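Local coordinates for Mll7089 protein (Mesorhizobium loti, PDB 2OZ8) that is of unknown function but, as a putative member of the mandelate racemase family, probably binds magnesium and may act as a hydro-lyase, at residues T237-V242 against E263-D268. Numbering follows the deposited sequence.
Sequences TLRHAV and EAHAAD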
ATOM      1  N   THR A 237      -9.691   3.771  12.090  1.00 36.45           N
ATOM      2  CA  THR A 237      -9.812   2.842  13.212  1.00 36.62           C
ATOM      3  C   THR A 237     -11.192   2.899  13.851  1.00 36.70           C
ATOM      4  O   THR A 237     -11.788   1.851  14.115  1.00 36.97           O
ATOM      5  CB  THR A 237      -8.698   3.052  14.262  1.00 36.25           C
ATOM      6  OG1 THR A 237      -7.438   2.964  13.594  1.00 34.84           O
ATOM      7  CG2 THR A 237      -8.770   1.973  15.335  1.00 34.79           C
ATOM      8  N   LEU A 238     -11.708   4.108  14.067  1.00 36.53           N
ATOM      9  CA  LEU A 238     -13.102   4.285  14.565  1.00 36.54           C
ATOM     10  C   LEU A 238     -14.119   3.739  13.582  1.00 36.97           C
ATOM     11  O   LEU A 238     -15.117   3.133  13.979  1.00 36.51           O
ATOM     12  CB  LEU A 238     -13.432   5.774  14.843  1.00 35.74           C
ATOM     13  CG  LEU A 238     -12.617   6.372  15.998  1.00 35.65           C
ATOM     14  CD1 LEU A 238     -12.833   7.876  16.133  1.00 29.43           C
ATOM     15  CD2 LEU A 238     -12.976   5.633  17.284  1.00 33.49           C
ATOM     16  N   ARG A 239     -13.891   4.023  12.299  1.00 37.28           N
ATOM     17  CA  ARG A 239     -14.840   3.640  11.279  1.00 38.34           C
ATOM     18  C   ARG A 239     -14.948   2.097  11.260  1.00 38.47           C
ATOM     19  O   ARG A 239     -16.045   1.558  11.105  1.00 39.00           O
ATOM     20  CB  ARG A 239     -14.409   4.143   9.885  1.00 38.88           C
ATOM     21  CG  ARG A 239     -15.017   5.468   9.436  1.00 40.04           C
ATOM     22  CD  ARG A 239     -15.575   5.333   8.021  1.00 45.59           C
ATOM     23  NE  ARG A 239     -14.571   4.937   7.062  1.00 48.25           N
ATOM     24  CZ  ARG A 239     -14.636   3.894   6.237  1.00 49.92           C
ATOM     25  NH1 ARG A 239     -15.713   3.106   6.142  1.00 48.91           N
ATOM     26  NH2 ARG A 239     -13.574   3.658   5.480  1.00 50.30           N
ATOM     27  N   HIS A 240     -13.802   1.419  11.399  1.00 37.51           N
ATOM     28  CA  HIS A 240     -13.734  -0.029  11.352  1.00 36.98           C
ATOM     29  C   HIS A 240     -14.219  -0.722  12.617  1.00 37.97           C
ATOM     30  O   HIS A 240     -14.769  -1.814  12.507  1.00 40.16           O
ATOM     31  CB  HIS A 240     -12.343  -0.505  10.992  1.00 35.23           C
ATOM     32  CG  HIS A 240     -11.846   0.029   9.679  1.00 35.13           C
ATOM     33  ND1 HIS A 240     -10.505   0.051   9.347  1.00 32.25           N
ATOM     34  CD2 HIS A 240     -12.513   0.548   8.606  1.00 31.98           C
ATOM     35  CE1 HIS A 240     -10.364   0.592   8.139  1.00 34.76           C
ATOM     36  NE2 HIS A 240     -11.569   0.883   7.662  1.00 30.81           N
ATOM     37  N   ALA A 241     -14.063  -0.106  13.793  1.00 36.66           N
ATOM     38  CA  ALA A 241     -14.309  -0.808  15.059  1.00 36.27           C
ATOM     39  C   ALA A 241     -15.672  -0.535  15.624  1.00 35.85           C
ATOM     40  O   ALA A 241     -16.237  -1.376  16.338  1.00 36.30           O
ATOM     41  CB  ALA A 241     -13.235  -0.427  16.124  1.00 36.50           C
ATOM     42  N   VAL A 242     -16.182   0.654  15.331  1.00 34.75           N
ATOM     43  CA  VAL A 242     -17.452   1.145  15.857  1.00 34.13           C
ATOM     44  C   VAL A 242     -18.539   0.667  14.869  1.00 35.22           C
ATOM     45  O   VAL A 242     -18.880   1.337  13.866  1.00 37.32           O
ATOM     46  CB  VAL A 242     -17.396   2.696  16.017  1.00 33.32           C
ATOM     47  CG1 VAL A 242     -18.665   3.234  16.504  1.00 34.11           C
ATOM     48  CG2 VAL A 242     -16.285   3.103  16.984  1.00 32.64           C
ATOM     49  N   GLU A 263     -10.790  10.764   0.245  1.00 43.67           N
ATOM     50  CA  GLU A 263      -9.793   9.877  -0.319  1.00 44.44           C
ATOM     51  C   GLU A 263      -9.160   8.963   0.733  1.00 43.95           C
ATOM     52  O   GLU A 263      -8.759   7.858   0.444  1.00 44.49           O
ATOM     53  CB  GLU A 263      -8.747  10.703  -1.042  1.00 44.64           C
ATOM     54  CG  GLU A 263      -9.321  11.293  -2.283  1.00 50.00           C
ATOM     55  CD  GLU A 263      -8.453  12.326  -2.977  1.00 55.42           C
ATOM     56  OE1 GLU A 263      -7.217  12.362  -2.746  1.00 57.49           O
ATOM     57  OE2 GLU A 263      -9.042  13.075  -3.795  1.00 57.26           O
ATOM     58  N   ALA A 264      -9.105   9.442   1.963  1.00 43.90           N
ATOM     59  CA  ALA A 264      -8.555   8.719   3.063  1.00 43.27           C
ATOM     60  C   ALA A 264      -9.556   7.741   3.682  1.00 43.38           C
ATOM     61  O   ALA A 264      -9.180   7.034   4.623  1.00 45.17           O
ATOM     62  CB  ALA A 264      -8.050   9.728   4.137  1.00 43.57           C
ATOM     63  N   HIS A 265     -10.797   7.685   3.194  1.00 41.88           N
ATOM     64  CA  HIS A 265     -11.823   6.757   3.729  1.00 41.61           C
ATOM     65  C   HIS A 265     -12.120   6.947   5.215  1.00 40.90           C
ATOM     66  O   HIS A 265     -12.387   5.987   5.921  1.00 41.06           O
ATOM     67  CB  HIS A 265     -11.460   5.301   3.446  1.00 41.79           C
ATOM     68  CG  HIS A 265     -11.106   5.052   2.014  1.00 44.64           C
ATOM     69  ND1 HIS A 265     -12.047   5.069   0.998  1.00 45.53           N
ATOM     70  CD2 HIS A 265      -9.908   4.831   1.422  1.00 43.13           C
ATOM     71  CE1 HIS A 265     -11.436   4.871  -0.156  1.00 45.16           C
ATOM     72  NE2 HIS A 265     -10.143   4.700   0.080  1.00 45.37           N
ATOM     73  N   ALA A 266     -12.112   8.210   5.645  1.00 40.16           N
ATOM     74  CA  ALA A 266     -12.030   8.636   7.032  1.00 39.50           C
ATOM     75  C   ALA A 266     -13.362   9.154   7.621  1.00 39.56           C
ATOM     76  O   ALA A 266     -13.387   9.755   8.687  1.00 40.60           O
ATOM     77  CB  ALA A 266     -10.945   9.710   7.143  1.00 39.24           C
ATOM     78  N   ALA A 267     -14.473   8.899   6.949  1.00 38.70           N
ATOM     79  CA  ALA A 267     -15.747   9.374   7.406  1.00 37.41           C
ATOM     80  C   ALA A 267     -16.796   8.379   7.015  1.00 36.70           C
ATOM     81  O   ALA A 267     -16.820   7.929   5.874  1.00 36.28           O
ATOM     82  CB  ALA A 267     -16.074  10.714   6.719  1.00 38.62           C
ATOM     83  N   ASP A 268     -17.673   8.040   7.947  1.00 35.31           N
ATOM     84  CA  ASP A 268     -18.914   7.375   7.567  1.00 34.60           C
ATOM     85  C   ASP A 268     -19.899   8.401   7.036  1.00 33.51           C
ATOM     86  O   ASP A 268     -20.713   8.079   6.180  1.00 33.68           O
ATOM     87  CB  ASP A 268     -19.560   6.666   8.755  1.00 35.09           C
ATOM     88  CG  ASP A 268     -18.754   5.506   9.262  1.00 37.20           C
ATOM     89  OD1 ASP A 268     -18.202   4.715   8.472  1.00 39.47           O
ATOM     90  OD2 ASP A 268     -18.703   5.356  10.490  1.00 40.84           O
TER
HETATM   91  O   HOH W   1     -18.212   2.374   6.941  1.00 47.12           O
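The carbonyl oxygen of H265 is gripped by two nitrogens of R239, the guanidinium coming side-on with NE and NH2. R239 NE and R239 NH2 each stand 2.7 Å from H265 O, and both bonds are bent, with N-H...O angles of 143° and 138°. The oxygen lies near the guanidinium plane, yet NE stands above the carbonyl plane and NH2 is tilted from it by less. Bends at chi2 and at chi3 (-59°) bring the NE/NH2 edge to the carbonyl. Water 1 accepts from R239 NH1 at 2.7 Å and donates to D268 OD1 at 2.8 Å; this bridge and the long direct salt bridge both depend on an OD1 whose place is less sure. R239 NH2 also pairs with D233 of a second subunit, while D268 OD2 meets K204 of that subunit and the backbone N of I247, so the charges extend into the oligomer interface. Replacing R239 with a leucine would probably leave H265 O without either donor and D233 of the neighbouring subunit without this salt-bridge partner. H265 has positive phi and closes helix 255-263 in a Schellman motif; through its two bonds to H265 O, R239 ties helix 232-241 to the loop entering strand 269-272, a link between successive beta-alpha units at the N-terminal ends of the strands of the enolase-type TIM barrel, away from the C-terminal ends where active sites of this fold lie.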